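Local coordinates for lipoprotein (Actinomyces odontolyticus, PDB 3UP9) that holds selenomethionine in a cleft between its two lobes and probably captures methionine outside the cell membrane for uptake, at residues E157-V162 against G175-E180; E88-F93 against Q118-E123; H18-T23 against K229-K234; Q47-L52 against D58-Q63. All blocks are in the same frame, centred on the assembly; numbering follows the deposited sequence.

Contact 1 (E157-V162 against G175-E180); sequences EGPQLV and GNFAQE. With MSE (selenomethionine), chain B.
Phe177 lays one face of its ring against the backbone of Gly158 where two neighbouring connections of a type II periplasmic-binding-protein fold meet. Residues 157-162 follow strand 151-156, helix 175-180 follows strand 170-173, and both strands flank 107-112 in parallel. The tight part is the Phe177 ring. Gly158 O lies over the centre of that face, 3.6 Å from Phe177 CG, and Gly158 CA makes an off-centre CH-pi contact 4.1 Å from the ring centroid. Glycine suits this place because a beta carbon would run into Phe177 CZ. With CG anti to its own carbonyl carbon (chi1 -66°), Phe177 swings toward the loop. Leu161, buried against Ile112 and Ile173, brings CD1 obliquely to within 4.1 Å of Phe177 CD2. A serine in place of Phe177 would probably leave the Gly158 peptide and Leu161 without their apolar cover and open a gap between loop and helix. The solvent side is looser: the exposed Pro159 lies alongside the ring, its CG 4.2 Å from Phe177 CE1, and no hydrogen bond joins the segments. On the pocket side, Asn176 belongs to the selenomethionine site; as modelled, its ND2 sits over the Phe177 face opposite Gly158 O. At the other end of the contact, partly exposed Val162 brings one branch, CG2, to within 3.4 Å of Phe177 O.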
# COMPACT_ATOMS: atom_id res chain seq x y z
N GLU A 157 -9.33 -8.18 -7.98
CA GLU A 157 -8.40 -8.47 -6.90
C GLU A 157 -7.17 -7.62 -7.15
O GLU A 157 -6.87 -7.31 -8.26
CB GLU A 157 -8.03 -9.96 -6.85
CG GLU A 157 -9.07 -10.83 -6.10
CD GLU A 157 -8.73 -12.32 -6.16
OE1 GLU A 157 -7.98 -12.73 -7.07
OE2 GLU A 157 -9.21 -13.10 -5.30
N GLY A 158 -6.49 -7.21 -6.09
CA GLY A 158 -5.38 -6.27 -6.19
C GLY A 158 -4.33 -6.52 -7.25
O GLY A 158 -3.95 -5.60 -7.95
N PRO A 159 -3.82 -7.76 -7.37
CA PRO A 159 -2.76 -7.97 -8.37
C PRO A 159 -3.28 -7.97 -9.81
O PRO A 159 -2.48 -8.03 -10.73
CB PRO A 159 -2.17 -9.34 -8.00
CG PRO A 159 -2.60 -9.60 -6.62
CD PRO A 159 -3.88 -8.86 -6.38
N GLN A 160 -4.60 -7.94 -9.99
CA GLN A 160 -5.25 -7.92 -11.31
C GLN A 160 -5.59 -6.48 -11.76
O GLN A 160 -6.08 -6.24 -12.87
CB GLN A 160 -6.53 -8.80 -11.25
CG GLN A 160 -6.27 -10.29 -11.09
CD GLN A 160 -5.26 -10.78 -12.12
OE1 GLN A 160 -5.48 -10.70 -13.34
NE2 GLN A 160 -4.12 -11.27 -11.64
N LEU A 161 -5.34 -5.51 -10.87
CA LEU A 161 -5.66 -4.09 -11.15
C LEU A 161 -5.00 -3.52 -12.43
O LEU A 161 -5.71 -2.96 -13.28
CB LEU A 161 -5.34 -3.20 -9.93
CG LEU A 161 -6.42 -3.24 -8.85
CD1 LEU A 161 -5.83 -2.69 -7.57
CD2 LEU A 161 -7.69 -2.52 -9.24
N VAL A 162 -3.68 -3.61 -12.54
CA VAL A 162 -2.95 -3.14 -13.74
C VAL A 162 -3.43 -3.86 -14.98
O VAL A 162 -3.77 -3.20 -15.93
CB VAL A 162 -1.43 -3.30 -13.62
CG1 VAL A 162 -0.71 -2.95 -14.96
CG2 VAL A 162 -0.93 -2.44 -12.51
N GLY A 175 -0.07 2.25 -5.02
CA GLY A 175 1.33 2.39 -5.49
C GLY A 175 2.11 1.12 -5.75
O GLY A 175 2.64 0.95 -6.84
N ASN A 176 2.15 0.20 -4.78
CA ASN A 176 2.88 -1.06 -4.92
C ASN A 176 2.50 -1.80 -6.19
O ASN A 176 3.38 -2.35 -6.80
CB ASN A 176 2.74 -2.00 -3.70
CG ASN A 176 1.33 -2.53 -3.50
OD1 ASN A 176 0.43 -1.79 -3.09
ND2 ASN A 176 1.13 -3.81 -3.78
N PHE A 177 1.21 -1.79 -6.55
CA PHE A 177 0.70 -2.46 -7.77
C PHE A 177 1.06 -1.65 -9.06
O PHE A 177 1.45 -2.25 -10.08
CB PHE A 177 -0.84 -2.73 -7.70
CG PHE A 177 -1.24 -3.71 -6.64
CD1 PHE A 177 -0.66 -4.99 -6.60
CD2 PHE A 177 -2.24 -3.38 -5.68
CE1 PHE A 177 -0.99 -5.90 -5.60
CE2 PHE A 177 -2.58 -4.28 -4.71
CZ PHE A 177 -1.96 -5.56 -4.66
N ALA A 178 0.95 -0.32 -8.98
CA ALA A 178 1.35 0.57 -10.05
C ALA A 178 2.83 0.33 -10.34
O ALA A 178 3.21 0.28 -11.47
CB ALA A 178 1.08 2.05 -9.70
N GLN A 179 3.62 0.16 -9.28
CA GLN A 179 5.06 -0.07 -9.40
C GLN A 179 5.35 -1.35 -10.17
O GLN A 179 6.14 -1.34 -11.10
CB GLN A 179 5.73 -0.12 -8.04
CG GLN A 179 5.85 1.20 -7.25
CD GLN A 179 7.07 2.01 -7.63
OE1 GLN A 179 8.21 1.59 -7.38
NE2 GLN A 179 6.84 3.15 -8.29
N GLU A 180 4.72 -2.45 -9.76
CA GLU A 180 4.84 -3.72 -10.45
C GLU A 180 4.50 -3.55 -11.92
O GLU A 180 5.17 -4.12 -12.72
CB GLU A 180 3.91 -4.78 -9.86
CG GLU A 180 4.43 -5.53 -8.65
CD GLU A 180 5.78 -6.12 -8.91
OE1 GLU A 180 5.90 -7.02 -9.78
OE2 GLU A 180 6.74 -5.61 -8.28
N MSE B . 1.50 -0.26 -0.34
CA MSE B . 0.04 0.01 -0.26
C MSE B . -0.28 1.47 -0.07
O MSE B . 0.49 2.21 0.61
OXT MSE B . -1.33 1.88 -0.59
CB MSE B . -0.56 -0.76 0.89
CG MSE B . -2.12 -0.66 0.98
SE MSE B . -2.76 -1.66 2.48
CE MSE B . -2.04 -3.50 2.15

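Contact 2 (E88-F93 against Q118-E123); sequences EPLGVF and QSRALE. With MSE (selenomethionine), chain B.
Leu90 and Arg120 meet in a buried, pocket-building contact, where the chain entering strand 91-93 packs on helix 115-127 in the lobe with the five-strand sheet and the two ends of an amino acid are read. Glu88 takes the ammonium end of selenomethionine: the ligand N donates to Glu88 OE1 at 2.6 Å. Arg120 takes the other end, its NH1 giving ligand OXT a hydrogen bond of 2.9 Å with an N-H...O angle of 145°. OXT comes to the edge of the guanidinium, near its plane, where the N-H groups point; the second carboxylate oxygen is met through a water. The reach comes from a stretched chain: Arg120 CG lies anti to the backbone N (chi1 171°), and the chain stays extended as far as NE. The water ties the two segments to the ligand; it accepts from Glu88 N at 2.9 Å and from Arg120 NH2 at 2.8 Å, and donates to ligand O. Leucine gives the apolar floor: Leu90 CB lies over one guanidinium face, while CD2 touches Arg120 CG at 3.7 Å and Ala121 CA at 3.6 Å. Ala121 is small enough to let the helix come this close. Glu193 holds both partners, salt-bridged to Arg120 NE and accepting from Leu90 N. Leu90 and Ala121 both rest on Val172 of strand 170-173, Ala121 also reaches Ile111 of strand 107-112, and the helix thus lies against that sheet.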
# COMPACT_ATOMS: atom_id res chain seq x y z
N GLU A 88 2.34 6.07 -0.18
CA GLU A 88 2.19 5.86 -1.63
C GLU A 88 0.87 6.47 -2.07
O GLU A 88 -0.17 5.83 -1.86
CB GLU A 88 2.13 4.36 -1.96
CG GLU A 88 3.44 3.59 -1.92
CD GLU A 88 3.21 2.12 -1.60
OE1 GLU A 88 2.25 1.52 -2.13
OE2 GLU A 88 3.97 1.54 -0.78
N PRO A 89 0.88 7.70 -2.66
CA PRO A 89 -0.34 8.26 -3.11
C PRO A 89 -1.15 7.31 -4.05
O PRO A 89 -0.60 6.66 -4.96
CB PRO A 89 0.11 9.55 -3.83
CG PRO A 89 1.41 9.92 -3.18
CD PRO A 89 2.03 8.58 -2.98
N LEU A 90 -2.45 7.22 -3.80
CA LEU A 90 -3.32 6.38 -4.59
C LEU A 90 -3.62 7.11 -5.88
O LEU A 90 -3.79 8.36 -5.89
CB LEU A 90 -4.60 6.05 -3.82
CG LEU A 90 -5.51 4.95 -4.37
CD1 LEU A 90 -4.81 3.57 -4.46
CD2 LEU A 90 -6.79 4.95 -3.53
N GLY A 91 -3.64 6.37 -6.98
CA GLY A 91 -3.92 6.98 -8.27
C GLY A 91 -5.04 6.31 -9.06
O GLY A 91 -5.35 5.14 -8.87
N VAL A 92 -5.65 7.10 -9.92
CA VAL A 92 -6.53 6.66 -10.96
C VAL A 92 -5.62 6.57 -12.16
O VAL A 92 -4.86 7.51 -12.47
CB VAL A 92 -7.68 7.64 -11.22
CG1 VAL A 92 -8.56 7.13 -12.37
CG2 VAL A 92 -8.49 7.86 -9.94
N PHE A 93 -5.65 5.40 -12.78
CA PHE A 93 -4.88 5.11 -13.95
C PHE A 93 -5.80 4.72 -15.06
O PHE A 93 -6.94 4.34 -14.83
CB PHE A 93 -3.89 3.97 -13.63
CG PHE A 93 -2.88 4.34 -12.58
CD1 PHE A 93 -3.16 4.18 -11.23
CD2 PHE A 93 -1.66 4.88 -12.93
CE1 PHE A 93 -2.22 4.51 -10.25
CE2 PHE A 93 -0.72 5.22 -11.96
CZ PHE A 93 -1.00 5.01 -10.62
N GLN A 118 -10.72 -0.34 -0.98
CA GLN A 118 -11.90 0.06 -1.74
C GLN A 118 -12.48 1.34 -1.14
O GLN A 118 -12.84 2.32 -1.84
CB GLN A 118 -12.96 -1.06 -1.75
CG GLN A 118 -14.16 -0.68 -2.57
CD GLN A 118 -15.13 -1.78 -2.81
OE1 GLN A 118 -16.34 -1.63 -2.52
NE2 GLN A 118 -14.64 -2.90 -3.40
N SER A 119 -12.54 1.36 0.17
CA SER A 119 -12.99 2.56 0.85
C SER A 119 -12.10 3.78 0.50
O SER A 119 -12.61 4.86 0.14
CB SER A 119 -13.08 2.32 2.35
OG SER A 119 -13.47 3.54 2.90
N ARG A 120 -10.79 3.58 0.52
CA ARG A 120 -9.87 4.68 0.21
C ARG A 120 -9.99 5.19 -1.27
O ARG A 120 -9.93 6.39 -1.52
CB ARG A 120 -8.47 4.23 0.57
CG ARG A 120 -7.36 5.15 0.12
CD ARG A 120 -6.04 4.50 0.49
NE ARG A 120 -4.85 5.29 0.18
CZ ARG A 120 -3.63 4.75 0.14
NH1 ARG A 120 -3.46 3.48 0.46
NH2 ARG A 120 -2.58 5.48 -0.11
N ALA A 121 -10.17 4.25 -2.22
CA ALA A 121 -10.37 4.52 -3.65
C ALA A 121 -11.69 5.28 -3.88
O ALA A 121 -11.74 6.24 -4.67
CB ALA A 121 -10.36 3.20 -4.44
N LEU A 122 -12.75 4.83 -3.20
CA LEU A 122 -14.05 5.53 -3.16
C LEU A 122 -13.92 6.98 -2.68
O LEU A 122 -14.47 7.86 -3.32
CB LEU A 122 -15.13 4.73 -2.41
CG LEU A 122 -15.60 3.48 -3.24
CD1 LEU A 122 -16.51 2.59 -2.40
CD2 LEU A 122 -16.22 3.87 -4.58
N GLU A 123 -13.16 7.24 -1.62
CA GLU A 123 -12.91 8.63 -1.16
C GLU A 123 -12.23 9.48 -2.26
O GLU A 123 -12.55 10.65 -2.46
CB GLU A 123 -11.97 8.68 0.06
CG GLU A 123 -12.25 7.74 1.22
CD GLU A 123 -13.47 8.11 2.01
OE1 GLU A 123 -14.11 9.13 1.64
OE2 GLU A 123 -13.78 7.37 2.99
N MSE B . 1.50 -0.26 -0.34
CA MSE B . 0.04 0.01 -0.26
C MSE B . -0.28 1.47 -0.07
O MSE B . 0.49 2.21 0.61
OXT MSE B . -1.33 1.88 -0.59
CB MSE B . -0.56 -0.76 0.89
CG MSE B . -2.12 -0.66 0.98
SE MSE B . -2.76 -1.66 2.48
CE MSE B . -2.04 -3.50 2.15
O HOH W 1 -0.06 4.92 0.92

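Contact 3 (H18-T23 against K229-K234); sequences HAKILT and KQYIEK
Helices 18-23 and 229-234 pass each other with their axes 10.6 Å apart and their directions inclined at 132°, so that they run roughly against one another and come nearest at Ile21 and Ile232. No hydrogen bond crosses the gap. The two isoleucines cross aslant, Ile21 CD1 lying 4.0 Å from Ile232 CD1; branched, apolar side chains fill this buried seam without polar demands. Beside them Tyr231, its CG anti to the backbone N (chi1 175°), extends across to the other helix. Its CE2 comes within 4.0 Å of Ile21 CA, and its OH ends 3.6 Å from Lys20 CB. In the binding-protein fold this joins the first helix, 15-28, to helix 226-235 near the C-terminus, over the lobe that contains the seven-strand sheet. Tyrosine suits the partly exposed border, since its ring packs while its hydroxyl can stay near water; the ring also stacks on Tyr24. An alanine in place of Tyr231 is likely to uncover the Lys20-Ile21 backbone and leave Tyr24 without its stacking partner. Lys20 lends its CB to the contact but turns its amino end away from the other helix. One turn on, Thr23 OG1 donates to Ala19 O at 2.8 Å, from above the carbonyl plane.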
# COMPACT_ATOMS: atom_id res chain seq x y z
N HIS A 18 8.73 -1.76 -0.87
CA HIS A 18 9.05 -2.32 0.43
C HIS A 18 10.25 -3.24 0.38
O HIS A 18 11.19 -3.03 1.13
CB HIS A 18 7.82 -3.03 1.02
CG HIS A 18 6.57 -2.19 1.01
ND1 HIS A 18 5.87 -2.01 -0.10
CD2 HIS A 18 5.94 -1.45 2.01
CE1 HIS A 18 4.83 -1.18 0.18
NE2 HIS A 18 4.89 -0.84 1.47
N ALA A 19 10.26 -4.25 -0.49
CA ALA A 19 11.43 -5.13 -0.55
C ALA A 19 12.67 -4.37 -0.97
O ALA A 19 13.74 -4.65 -0.47
CB ALA A 19 11.22 -6.38 -1.41
N LYS A 20 12.56 -3.39 -1.86
CA LYS A 20 13.76 -2.58 -2.21
C LYS A 20 14.35 -1.81 -1.00
O LYS A 20 15.56 -1.76 -0.79
CB LYS A 20 13.44 -1.60 -3.35
CG LYS A 20 13.07 -2.27 -4.65
CD LYS A 20 13.04 -1.32 -5.84
CE LYS A 20 13.10 -2.04 -7.21
NZ LYS A 20 14.41 -2.06 -7.96
N ILE A 21 13.50 -1.17 -0.22
CA ILE A 21 13.90 -0.43 0.99
C ILE A 21 14.56 -1.42 1.95
O ILE A 21 15.63 -1.14 2.49
CB ILE A 21 12.69 0.26 1.69
CG1 ILE A 21 12.08 1.36 0.81
CG2 ILE A 21 13.06 0.84 3.03
CD1 ILE A 21 10.68 1.75 1.32
N LEU A 22 13.96 -2.60 2.12
CA LEU A 22 14.53 -3.63 3.04
C LEU A 22 15.88 -4.16 2.53
O LEU A 22 16.70 -4.55 3.34
CB LEU A 22 13.58 -4.79 3.30
CG LEU A 22 12.27 -4.53 4.05
CD1 LEU A 22 11.46 -5.82 4.04
CD2 LEU A 22 12.53 -3.98 5.46
N THR A 23 16.10 -4.13 1.21
CA THR A 23 17.31 -4.67 0.61
C THR A 23 18.42 -3.59 0.82
O THR A 23 19.52 -3.95 1.23
CB THR A 23 17.08 -5.08 -0.85
OG1 THR A 23 16.09 -6.13 -0.88
CG2 THR A 23 18.37 -5.60 -1.53
N LYS A 229 15.56 7.49 4.52
CA LYS A 229 14.84 8.61 3.89
C LYS A 229 15.53 9.04 2.57
O LYS A 229 14.86 9.24 1.54
CB LYS A 229 14.74 9.79 4.85
CG LYS A 229 14.04 10.99 4.31
CD LYS A 229 13.63 11.96 5.43
CE LYS A 229 12.92 13.14 4.80
NZ LYS A 229 12.33 14.05 5.80
N GLN A 230 16.86 9.14 2.63
CA GLN A 230 17.68 9.54 1.49
C GLN A 230 17.60 8.48 0.41
O GLN A 230 17.42 8.81 -0.74
CB GLN A 230 19.14 9.84 1.92
CG GLN A 230 19.18 11.12 2.71
CD GLN A 230 20.57 11.58 3.13
OE1 GLN A 230 21.50 10.79 3.34
NE2 GLN A 230 20.69 12.87 3.29
N TYR A 231 17.71 7.22 0.76
CA TYR A 231 17.45 6.17 -0.22
C TYR A 231 16.07 6.35 -0.91
O TYR A 231 15.98 6.28 -2.13
CB TYR A 231 17.57 4.76 0.38
CG TYR A 231 17.17 3.68 -0.60
CD1 TYR A 231 18.10 3.19 -1.55
CD2 TYR A 231 15.86 3.14 -0.61
CE1 TYR A 231 17.74 2.22 -2.48
CE2 TYR A 231 15.49 2.17 -1.55
CZ TYR A 231 16.45 1.71 -2.46
OH TYR A 231 16.13 0.82 -3.38
N ILE A 232 15.01 6.59 -0.15
CA ILE A 232 13.66 6.74 -0.75
C ILE A 232 13.63 7.95 -1.66
O ILE A 232 13.12 7.88 -2.77
CB ILE A 232 12.50 6.82 0.28
CG1 ILE A 232 12.41 5.52 1.08
CG2 ILE A 232 11.20 7.13 -0.39
CD1 ILE A 232 11.45 5.59 2.25
N GLU A 233 14.21 9.06 -1.23
CA GLU A 233 14.16 10.29 -2.02
C GLU A 233 15.01 10.17 -3.29
O GLU A 233 14.67 10.75 -4.29
CB GLU A 233 14.63 11.47 -1.18
CG GLU A 233 13.68 11.74 -0.03
CD GLU A 233 14.10 12.89 0.87
OE1 GLU A 233 15.30 13.09 1.16
OE2 GLU A 233 13.19 13.58 1.33
N LYS A 234 16.10 9.42 -3.23
CA LYS A 234 16.95 9.20 -4.40
C LYS A 234 16.25 8.26 -5.35
O LYS A 234 16.24 8.50 -6.52
CB LYS A 234 18.34 8.66 -4.03
CG LYS A 234 19.29 9.68 -3.37
CD LYS A 234 20.74 9.19 -3.30
CE LYS A 234 21.12 8.41 -2.03
NZ LYS A 234 22.49 8.84 -1.60

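Contact 4 (Q47-L52 against D58-Q63); sequences QPNTAL and DANFYQ. With MSE (selenomethionine), chain B.
Asn60 and Gln63 both set CG between backbone N and carbonyl carbon (chi1 63° and 84°), and these torsions lift their amides from strand 59-63 toward Asn49 on helix 47-52. Asn49 OD1 accepts from both, Asn60 ND2 at 2.9 Å and Gln63 NE2 at 2.8 Å, the latter in the carbonyl plane on a lone pair. Asn49 ND2 returns a bond to Gln63 OE1 at 2.8 Å, making a reciprocal amide pair that fixes both rotations. Asn60 ND2 adds a weak bond to Pro48 O, so an amide with two hydrogens suits this buried place. Pro48 makes a CH-pi contact over one face of Tyr62, its CG 3.7 Å from the ring centroid and only 9° off the normal; the rigid proline ring offers a broad CH surface. Gln63 CB covers the opposite face. Leu52 packs along the strand's start, CD1 lying 3.6 Å from the backbone Asp58 O. Toward the ligand, the selenomethionine methyl CE meets Tyr62 CE2 at 3.6 Å, and Gln63 CB also lies nearby. Helix 46-53 links parallel strands 35-41 and 59-64, which flank 7-13: a beta-alpha-beta crossover whose last strand delivers Tyr62 and Gln63 to the methionine side-chain pocket.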
# COMPACT_ATOMS: atom_id res chain seq x y z
N GLN A 47 -1.95 -12.46 2.18
CA GLN A 47 -0.99 -13.47 2.50
C GLN A 47 0.08 -13.10 3.52
O GLN A 47 0.39 -13.92 4.35
CB GLN A 47 -0.33 -13.87 1.18
CG GLN A 47 -0.43 -15.31 0.85
CD GLN A 47 -1.55 -15.62 -0.06
OE1 GLN A 47 -2.60 -16.06 0.40
NE2 GLN A 47 -1.31 -15.51 -1.37
N PRO A 48 0.68 -11.90 3.46
CA PRO A 48 1.67 -11.51 4.51
C PRO A 48 1.13 -11.44 5.95
O PRO A 48 1.85 -11.74 6.90
CB PRO A 48 2.09 -10.08 4.10
CG PRO A 48 1.73 -9.97 2.67
CD PRO A 48 0.52 -10.82 2.47
N ASN A 49 -0.12 -11.05 6.10
CA ASN A 49 -0.71 -10.96 7.43
C ASN A 49 -1.01 -12.39 7.94
O ASN A 49 -0.70 -12.70 9.09
CB ASN A 49 -1.93 -10.02 7.46
CG ASN A 49 -1.58 -8.56 7.81
OD1 ASN A 49 -0.42 -8.24 8.14
ND2 ASN A 49 -2.59 -7.64 7.72
N THR A 50 -1.50 -13.29 7.06
CA THR A 50 -1.69 -14.69 7.40
C THR A 50 -0.34 -15.34 7.81
O THR A 50 -0.23 -16.01 8.81
CB THR A 50 -2.37 -15.44 6.19
OG1 THR A 50 -3.69 -14.95 6.02
CG2 THR A 50 -2.42 -16.95 6.41
N ALA A 51 0.69 -15.12 7.01
CA ALA A 51 2.03 -15.67 7.35
C ALA A 51 2.53 -15.10 8.67
O ALA A 51 3.08 -15.87 9.43
CB ALA A 51 3.06 -15.39 6.22
N LEU A 52 2.38 -13.79 8.92
CA LEU A 52 2.72 -13.21 10.27
C LEU A 52 1.90 -13.87 11.36
O LEU A 52 2.43 -14.30 12.36
CB LEU A 52 2.53 -11.68 10.34
CG LEU A 52 2.87 -11.01 11.65
CD1 LEU A 52 4.32 -11.39 12.00
CD2 LEU A 52 2.64 -9.49 11.58
N ASP A 58 8.55 -13.07 10.95
CA ASP A 58 8.78 -12.31 12.18
C ASP A 58 8.09 -10.94 12.10
O ASP A 58 7.65 -10.43 13.12
CB ASP A 58 10.28 -12.14 12.43
CG ASP A 58 10.99 -13.46 12.78
OD1 ASP A 58 10.49 -14.20 13.66
OD2 ASP A 58 12.09 -13.73 12.21
N ALA A 59 8.01 -10.37 10.91
CA ALA A 59 7.46 -9.03 10.71
C ALA A 59 6.99 -8.98 9.27
O ALA A 59 7.40 -9.81 8.48
CB ALA A 59 8.48 -7.92 11.00
N ASN A 60 6.12 -8.06 8.91
CA ASN A 60 5.90 -7.73 7.50
C ASN A 60 5.95 -6.21 7.33
O ASN A 60 5.79 -5.46 8.28
CB ASN A 60 4.63 -8.39 6.87
CG ASN A 60 3.32 -7.94 7.50
OD1 ASN A 60 3.14 -6.75 7.80
ND2 ASN A 60 2.37 -8.89 7.68
N PHE A 61 6.23 -5.79 6.11
CA PHE A 61 6.34 -4.38 5.78
C PHE A 61 5.69 -4.20 4.40
O PHE A 61 6.34 -4.38 3.38
CB PHE A 61 7.80 -3.89 5.81
CG PHE A 61 7.97 -2.48 5.35
CD1 PHE A 61 7.12 -1.47 5.82
CD2 PHE A 61 8.96 -2.16 4.43
CE1 PHE A 61 7.28 -0.16 5.37
CE2 PHE A 61 9.14 -0.84 3.99
CZ PHE A 61 8.28 0.16 4.44
N TYR A 62 4.38 -3.92 4.41
CA TYR A 62 3.61 -3.80 3.17
C TYR A 62 2.30 -3.04 3.33
O TYR A 62 1.71 -2.71 2.35
CB TYR A 62 3.28 -5.19 2.59
CG TYR A 62 2.06 -5.86 3.18
CD1 TYR A 62 2.11 -6.47 4.43
CD2 TYR A 62 0.87 -5.89 2.50
CE1 TYR A 62 0.99 -7.09 4.99
CE2 TYR A 62 -0.23 -6.48 3.06
CZ TYR A 62 -0.18 -7.07 4.31
OH TYR A 62 -1.30 -7.68 4.84
N GLN A 63 1.84 -2.80 4.57
CA GLN A 63 0.49 -2.35 4.79
C GLN A 63 0.40 -0.96 5.47
O GLN A 63 1.35 -0.49 6.08
CB GLN A 63 -0.30 -3.41 5.53
CG GLN A 63 -0.15 -3.42 7.02
CD GLN A 63 -0.66 -4.70 7.63
OE1 GLN A 63 -1.86 -4.90 7.70
NE2 GLN A 63 0.25 -5.56 8.06
N MSE B . 1.50 -0.26 -0.34
CA MSE B . 0.04 0.01 -0.26
C MSE B . -0.28 1.47 -0.07
O MSE B . 0.49 2.21 0.61
OXT MSE B . -1.33 1.88 -0.59
CB MSE B . -0.56 -0.76 0.89
CG MSE B . -2.12 -0.66 0.98
SE MSE B . -2.76 -1.66 2.48
CE MSE B . -2.04 -3.50 2.15

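In the fold
All four contacts supply residues to the selenomethionine pocket. Contacts 1 and 2, with centres about 12 Å apart, belong to the lobe with the five-strand sheet and are joined by Asn176 N, which probably hydrogen-bonds Glu88 OE1 at 3.0 Å. Contacts 3 and 4 belong to the other lobe, their centres about 18 Å apart, and pack together through His18 CB and Phe61 O at 3.1 Å. Contacts 2 and 4 stand about 22 Å apart on opposite sides of the chain's centre: one takes the charged end of selenomethionine, the other its methyl end. His18 of contact 3, itself a pocket residue, touches contact 2, its CE1 packing 3.0 Å from Glu88 OE2.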